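Local coordinates for LYND (Lyngbya aestuarii, PDB 4V1T), which probably uses ATP to cyclodehydrate cysteine residues of a precursor peptide into thiazolines, as YcaO heterocyclases do, at residues Val71-Arg74 with Leu75-Gly79; Leu518-Glu521 with His522-Ala525; Pro682-Thr685 with Ala686-Pro690. All blocks are in the same frame, centred on the assembly; numbering follows the deposited sequence.

Contact 1 (Val71-Arg74 with Leu75-Gly79); sequences VLER and LAEKG
Val-71 and Leu-75 stand one turn apart on helix 65-78 of the winged helix-turn-helix domain, where the helix runs to its C-terminal end. Their side chains run alongside each other, Val-71 CG1 meeting Leu-75 CD1 at 4.0 Å. With CG1 anti to the backbone N (chi1 168°), the valine turns that methyl along the helix to the leucine. A valine and a leucine suit this buried face, which packs on Tyr-39 of helix 37-42; Leu-72 widens it toward Leu-81 of strand 81-83. Four successive i to i+4 bonds hold the backbone, from Leu-75 N to Val-71 O (3.0 Å) to the longer Lys-78 N to Arg-74 O (3.1 Å). On the exposed side Glu-73 OE1 and Glu-77 OE2 approach to 4.3 Å, like charges that solvent would be expected to screen. Outside the two segments, Arg-74 NE makes a salt bridge with an acidic side chain on the chain of another protein. Gly-79 has positive phi, easiest without a CB, and with two bonds back into the last turn, one of them Gly-79 N to Ala-76 O (3.0 Å), it forms a Schellman motif closing helix 65-78 of a winged helix-turn-helix domain.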
loop_
_atom_site.group_PDB
_atom_site.type_symbol
_atom_site.label_atom_id
_atom_site.label_comp_id
_atom_site.label_asym_id
_atom_site.label_seq_id
_atom_site.Cartn_x
_atom_site.Cartn_y
_atom_site.Cartn_z
ATOM N N VAL B 71 10.379 -19.670 40.347
ATOM C CA VAL B 71 9.479 -18.702 39.725
ATOM C C VAL B 71 10.267 -17.631 38.970
ATOM O O VAL B 71 9.942 -17.295 37.834
ATOM C CB VAL B 71 8.563 -18.033 40.773
ATOM C CG1 VAL B 71 7.838 -16.826 40.191
ATOM C CG2 VAL B 71 7.548 -19.031 41.295
ATOM N N LEU B 72 11.302 -17.095 39.607
ATOM C CA LEU B 72 12.105 -16.042 38.995
ATOM C C LEU B 72 12.880 -16.562 37.794
ATOM O O LEU B 72 13.056 -15.830 36.821
ATOM C CB LEU B 72 13.065 -15.427 40.012
ATOM C CG LEU B 72 12.400 -14.807 41.250
ATOM C CD1 LEU B 72 13.441 -14.199 42.171
ATOM C CD2 LEU B 72 11.337 -13.778 40.881
ATOM N N GLU B 73 13.318 -17.818 37.844
ATOM C CA GLU B 73 14.057 -18.378 36.723
ATOM C C GLU B 73 13.179 -18.433 35.524
ATOM O O GLU B 73 13.592 -18.154 34.424
ATOM C CB GLU B 73 14.569 -19.780 37.011
ATOM C CG GLU B 73 15.424 -19.852 38.255
ATOM C CD GLU B 73 16.750 -20.562 38.066
ATOM O OE1 GLU B 73 17.125 -20.840 36.910
ATOM O OE2 GLU B 73 17.424 -20.836 39.083
ATOM N N ARG B 74 11.951 -18.826 35.750
ATOM C CA ARG B 74 11.008 -18.924 34.677
ATOM C C ARG B 74 10.733 -17.560 34.071
ATOM O O ARG B 74 10.699 -17.416 32.867
ATOM C CB ARG B 74 9.706 -19.507 35.189
ATOM C CG ARG B 74 9.280 -20.759 34.482
ATOM C CD ARG B 74 7.978 -21.254 35.043
ATOM N NE ARG B 74 7.027 -21.390 33.978
ATOM C CZ ARG B 74 7.019 -22.394 33.134
ATOM N NH1 ARG B 74 7.911 -23.350 33.239
ATOM N NH2 ARG B 74 6.115 -22.437 32.186
ATOM N N LEU B 75 10.516 -16.573 34.927
ATOM C CA LEU B 75 10.230 -15.219 34.469
ATOM C C LEU B 75 11.422 -14.665 33.719
ATOM O O LEU B 75 11.282 -14.048 32.693
ATOM C CB LEU B 75 9.881 -14.315 35.633
ATOM C CG LEU B 75 8.544 -14.611 36.288
ATOM C CD1 LEU B 75 8.415 -13.873 37.583
ATOM C CD2 LEU B 75 7.405 -14.249 35.368
ATOM N N ALA B 76 12.599 -14.936 34.240
ATOM C CA ALA B 76 13.836 -14.473 33.633
ATOM C C ALA B 76 14.013 -15.086 32.252
ATOM O O ALA B 76 14.300 -14.387 31.292
ATOM C CB ALA B 76 15.016 -14.817 34.522
ATOM N N GLU B 77 13.818 -16.397 32.157
ATOM C CA GLU B 77 14.042 -17.116 30.907
ATOM C C GLU B 77 13.039 -16.733 29.825
ATOM O O GLU B 77 13.353 -16.801 28.640
ATOM C CB GLU B 77 13.988 -18.622 31.142
ATOM C CG GLU B 77 15.211 -19.172 31.867
ATOM C CD GLU B 77 15.076 -20.647 32.212
ATOM O OE1 GLU B 77 13.995 -21.230 31.966
ATOM O OE2 GLU B 77 16.053 -21.230 32.731
ATOM N N LYS B 78 11.836 -16.340 30.231
ATOM C CA LYS B 78 10.809 -15.904 29.278
ATOM C C LYS B 78 10.912 -14.399 28.997
ATOM O O LYS B 78 10.187 -13.863 28.160
ATOM C CB LYS B 78 9.405 -16.258 29.789
ATOM C CG LYS B 78 8.894 -17.628 29.336
ATOM C CD LYS B 78 9.671 -18.779 29.970
ATOM C CE LYS B 78 9.336 -20.116 29.319
ATOM N NZ LYS B 78 10.196 -21.228 29.822
ATOM N N GLY B 79 11.808 -13.721 29.705
ATOM C CA GLY B 79 12.125 -12.329 29.414
ATOM C C GLY B 79 11.256 -11.303 30.110
ATOM O O GLY B 79 11.196 -10.166 29.681
#

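Contact 2 (Leu518-Glu521 with His522-Ala525); sequences LPPE and HRFA
Arg-523 folds its side chain back along the turn formed by Pro-519, Pro-520 and Glu-521. Its CB stands off Pro-519 O at 4.2 Å, and CG closes in on the same oxygen to 3.2 Å, the tightest point along the aliphatic part. Bends at chi2 (-147°) and chi3 then swing the remainder across Pro-520, where NE begins to pass over the proline CA. Pro-520 CA lies over the centre of one guanidinium face, 3.6 Å from CZ, and at the tip NH2 touches Pro-520 CB at 3.6 Å. NH1 reaches Leu-518 O at 3.2 Å, a weak bond bent to 128°. The platform is a type I beta turn, closed by His-522 N to Pro-519 O (2.9 Å) with the N-H arriving from above the carbonyl plane. A proline suits the turn's second place because its ring already fixes phi there. Beyond the turn, Leu-518 CD1 lies over the Phe-524 ring, 4.1 Å from its centroid and 17° off the normal, a CH-pi contact with a buried aromatic that also meets Phe-485 edge-to-face. Gln-483 NE2 bonds Pro-520 O, and Gln-483 also bonds the Arg-523 backbone, its OE1 only weakly to Arg-523 N. Between the two segments the guanidinium thus meets an aliphatic CA and, by a weak bond, a neutral carbonyl, so no carboxylate of these segments neutralises its charge.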
loop_
_atom_site.group_PDB
_atom_site.type_symbol
_atom_site.label_atom_id
_atom_site.label_comp_id
_atom_site.label_asym_id
_atom_site.label_seq_id
_atom_site.Cartn_x
_atom_site.Cartn_y
_atom_site.Cartn_z
ATOM N N LEU B 518 28.914 13.883 -26.035
ATOM C CA LEU B 518 29.803 13.953 -27.196
ATOM C C LEU B 518 30.277 15.384 -27.415
ATOM O O LEU B 518 29.579 16.325 -27.053
ATOM C CB LEU B 518 29.095 13.441 -28.447
ATOM C CG LEU B 518 28.866 11.929 -28.518
ATOM C CD1 LEU B 518 28.028 11.580 -29.730
ATOM C CD2 LEU B 518 30.187 11.174 -28.571
ATOM N N PRO B 519 31.475 15.557 -27.997
ATOM C CA PRO B 519 31.916 16.913 -28.340
ATOM C C PRO B 519 30.952 17.580 -29.323
ATOM O O PRO B 519 30.359 16.881 -30.137
ATOM C CB PRO B 519 33.289 16.689 -28.986
ATOM C CG PRO B 519 33.738 15.361 -28.482
ATOM C CD PRO B 519 32.497 14.545 -28.320
ATOM N N PRO B 520 30.787 18.912 -29.241
ATOM C CA PRO B 520 29.807 19.585 -30.098
ATOM C C PRO B 520 30.093 19.418 -31.589
ATOM O O PRO B 520 29.169 19.479 -32.394
ATOM C CB PRO B 520 29.928 21.061 -29.688
ATOM C CG PRO B 520 30.517 21.034 -28.313
ATOM C CD PRO B 520 31.425 19.846 -28.295
ATOM N N GLU B 521 31.353 19.184 -31.938
ATOM C CA GLU B 521 31.744 19.017 -33.331
ATOM C C GLU B 521 31.604 17.571 -33.802
ATOM O O GLU B 521 31.896 17.269 -34.952
ATOM C CB GLU B 521 33.186 19.483 -33.536
ATOM C CG GLU B 521 33.440 20.938 -33.161
ATOM C CD GLU B 521 33.649 21.147 -31.670
ATOM O OE1 GLU B 521 33.493 20.173 -30.897
ATOM O OE2 GLU B 521 33.974 22.289 -31.272
ATOM N N HIS B 522 31.155 16.676 -32.923
ATOM C CA HIS B 522 31.070 15.258 -33.271
ATOM C C HIS B 522 29.909 14.561 -32.554
ATOM O O HIS B 522 30.069 13.494 -31.949
ATOM C CB HIS B 522 32.401 14.571 -32.953
ATOM C CG HIS B 522 32.559 13.218 -33.567
ATOM N ND1 HIS B 522 31.854 12.814 -34.688
ATOM C CD2 HIS B 522 33.352 12.172 -33.236
ATOM C CE1 HIS B 522 32.199 11.582 -35.003
ATOM N NE2 HIS B 522 33.112 11.166 -34.138
ATOM N N ARG B 523 28.733 15.173 -32.625
ATOM C CA ARG B 523 27.546 14.605 -32.012
ATOM C C ARG B 523 26.827 13.719 -33.018
ATOM O O ARG B 523 25.880 14.149 -33.669
ATOM C CB ARG B 523 26.617 15.715 -31.504
ATOM C CG ARG B 523 27.211 16.551 -30.380
ATOM C CD ARG B 523 26.149 17.024 -29.400
ATOM N NE ARG B 523 26.102 18.484 -29.302
ATOM C CZ ARG B 523 26.702 19.214 -28.363
ATOM N NH1 ARG B 523 27.419 18.642 -27.405
ATOM N NH2 ARG B 523 26.588 20.535 -28.390
ATOM N N PHE B 524 27.285 12.476 -33.137
ATOM C CA PHE B 524 26.827 11.587 -34.201
ATOM C C PHE B 524 25.700 10.660 -33.778
ATOM O O PHE B 524 25.257 9.830 -34.569
ATOM C CB PHE B 524 27.997 10.750 -34.731
ATOM C CG PHE B 524 28.654 9.897 -33.684
ATOM C CD1 PHE B 524 28.123 8.667 -33.335
ATOM C CD2 PHE B 524 29.807 10.331 -33.046
ATOM C CE1 PHE B 524 28.725 7.891 -32.365
ATOM C CE2 PHE B 524 30.417 9.557 -32.081
ATOM C CZ PHE B 524 29.879 8.336 -31.740
ATOM N N ALA B 525 25.223 10.799 -32.543
ATOM C CA ALA B 525 24.131 9.962 -32.063
ATOM C C ALA B 525 23.557 10.472 -30.754
ATOM O O ALA B 525 24.248 11.122 -29.984
ATOM C CB ALA B 525 24.619 8.524 -31.882
#

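Contact 3 (Pro682-Thr685 with Ala686-Pro690); sequences PLKT and AQDYP
Thr-685 and Asp-688 are joined by hydrogen bonds running in both directions. The straightest is Thr-685 N to Asp-688 OD2, 2.7 Å long and nearly linear at 178°; the N-H meets the anti side of that oxygen, 27° out of the carboxylate plane. Thr-685 OG1 gives a second, weak bond to the same OD2 at 3.1 Å. The threonine hydroxyl sits between the backbone N and the carbonyl carbon (chi1 63°), which brings it to OD2. In return Asp-688 N bonds Thr-685 O at 3.0 Å, coming from above the carbonyl plane. This i to i+3 bond, followed by a weak one from Tyr-689 N to Ala-686 O, is the pattern of a single 3-10 turn, here spanning Ala-686 to Asp-688 in the long loop between helices 661-666 and 697-710. A short acidic side chain suits the last place of the turn, since it can fold back onto the N-H and hydroxyl at its start. Van der Waals contacts complete the fit. Gln-687 CG packs against Thr-685 OG1 at 3.2 Å, the two side chains running alongside each other. Tyr-689 lies across Lys-684, its OH 3.3 Å from Lys-684 CB, while its CD2 lies 3.3 Å from Thr-685 O. The hydroxyl is hydrogen-bonded to Asp-596 OD1, and the buried ring meets Phe-606, so a tyrosine suits a site with an aromatic neighbour for the ring and an acidic partner for the hydroxyl. A phenylalanine here would probably leave Asp-596 without this hydroxyl and open a gap beside the aliphatic part of Lys-684. In electrostatic terms Lys-684 NZ is only near Asp-688 OD2, 5.1 Å away, an attraction at most and not a salt bridge.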
loop_
_atom_site.group_PDB
_atom_site.type_symbol
_atom_site.label_atom_id
_atom_site.label_comp_id
_atom_site.label_asym_id
_atom_site.label_seq_id
_atom_site.Cartn_x
_atom_site.Cartn_y
_atom_site.Cartn_z
ATOM N N PRO B 682 -9.721 -9.740 -45.931
ATOM C CA PRO B 682 -10.483 -10.398 -44.870
ATOM C C PRO B 682 -9.964 -10.045 -43.480
ATOM O O PRO B 682 -8.836 -9.569 -43.334
ATOM C CB PRO B 682 -10.288 -11.888 -45.170
ATOM C CG PRO B 682 -8.978 -11.960 -45.862
ATOM C CD PRO B 682 -8.876 -10.695 -46.671
ATOM N N LEU B 683 -10.794 -10.272 -42.471
ATOM C CA LEU B 683 -10.399 -10.047 -41.094
ATOM C C LEU B 683 -9.391 -11.096 -40.668
ATOM O O LEU B 683 -9.534 -12.268 -40.996
ATOM C CB LEU B 683 -11.616 -10.090 -40.167
ATOM C CG LEU B 683 -12.674 -9.020 -40.419
ATOM C CD1 LEU B 683 -13.912 -9.287 -39.580
ATOM C CD2 LEU B 683 -12.113 -7.643 -40.118
ATOM N N LYS B 684 -8.367 -10.666 -39.944
ATOM C CA LYS B 684 -7.387 -11.585 -39.382
ATOM C C LYS B 684 -7.993 -12.359 -38.216
ATOM O O LYS B 684 -8.578 -11.768 -37.315
ATOM C CB LYS B 684 -6.152 -10.817 -38.910
ATOM C CG LYS B 684 -5.315 -10.256 -40.042
ATOM C CD LYS B 684 -4.506 -11.355 -40.712
ATOM C CE LYS B 684 -4.063 -10.939 -42.096
ATOM N NZ LYS B 684 -3.011 -11.841 -42.627
ATOM N N THR B 685 -7.844 -13.679 -38.239
ATOM C CA THR B 685 -8.385 -14.538 -37.186
ATOM C C THR B 685 -7.239 -15.121 -36.368
ATOM O O THR B 685 -6.075 -15.036 -36.760
ATOM C CB THR B 685 -9.249 -15.691 -37.758
ATOM O OG1 THR B 685 -8.444 -16.553 -38.567
ATOM C CG2 THR B 685 -10.391 -15.135 -38.600
ATOM N N ALA B 686 -7.581 -15.718 -35.233
ATOM C CA ALA B 686 -6.585 -16.269 -34.326
ATOM C C ALA B 686 -5.701 -17.313 -35.004
ATOM O O ALA B 686 -4.516 -17.445 -34.674
ATOM C CB ALA B 686 -7.273 -16.878 -33.113
ATOM N N GLN B 687 -6.273 -18.059 -35.946
ATOM C CA GLN B 687 -5.541 -19.153 -36.582
ATOM C C GLN B 687 -4.534 -18.660 -37.621
ATOM O O GLN B 687 -3.655 -19.413 -38.041
ATOM C CB GLN B 687 -6.509 -20.137 -37.231
ATOM C CG GLN B 687 -7.270 -19.565 -38.411
ATOM C CD GLN B 687 -7.785 -20.636 -39.357
ATOM O OE1 GLN B 687 -7.372 -21.796 -39.298
ATOM N NE2 GLN B 687 -8.694 -20.245 -40.238
ATOM N N ASP B 688 -4.668 -17.407 -38.044
ATOM C CA ASP B 688 -3.743 -16.823 -39.014
ATOM C C ASP B 688 -2.347 -16.631 -38.419
ATOM O O ASP B 688 -1.405 -16.286 -39.134
ATOM C CB ASP B 688 -4.278 -15.480 -39.527
ATOM C CG ASP B 688 -5.511 -15.633 -40.407
ATOM O OD1 ASP B 688 -5.532 -16.553 -41.258
ATOM O OD2 ASP B 688 -6.460 -14.829 -40.252
ATOM N N TYR B 689 -2.224 -16.850 -37.114
ATOM C CA TYR B 689 -0.959 -16.666 -36.406
ATOM C C TYR B 689 -0.463 -17.981 -35.793
ATOM O O TYR B 689 -0.940 -18.404 -34.740
ATOM C CB TYR B 689 -1.126 -15.605 -35.329
ATOM C CG TYR B 689 -1.660 -14.300 -35.876
ATOM C CD1 TYR B 689 -0.810 -13.346 -36.424
ATOM C CD2 TYR B 689 -3.016 -14.028 -35.847
ATOM C CE1 TYR B 689 -1.304 -12.157 -36.930
ATOM C CE2 TYR B 689 -3.520 -12.846 -36.347
ATOM C CZ TYR B 689 -2.665 -11.917 -36.888
ATOM O OH TYR B 689 -3.190 -10.746 -37.384
ATOM N N PRO B 690 0.491 -18.642 -36.461
ATOM C CA PRO B 690 1.053 -19.890 -35.929
ATOM C C PRO B 690 1.670 -19.737 -34.545
ATOM O O PRO B 690 2.297 -18.729 -34.253
ATOM C CB PRO B 690 2.125 -20.257 -36.956
ATOM C CG PRO B 690 1.646 -19.640 -38.226
ATOM C CD PRO B 690 0.958 -18.363 -37.831
#

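In the fold
Along the chain the three contacts follow in series, none enclosing another. Contact 1 belongs to helix 65-78 of the winged helix-turn-helix domain, and its centre is about 75 Å from the centre of each of the others. Contacts 2 and 3 both belong to the YcaO cyclodehydratase part, in loops between helix 509-512 and strand 532-535 and between helices 661-666 and 697-710; their centres are about 47 Å apart and their nearest atoms about 34 Å. Contacts 1 and 2 lie on opposite sides of the chain's centre. The N-terminal domain, which probably recognises the peptide as in related enzymes, is thus distant from these two loops of the ADP-binding YcaO part.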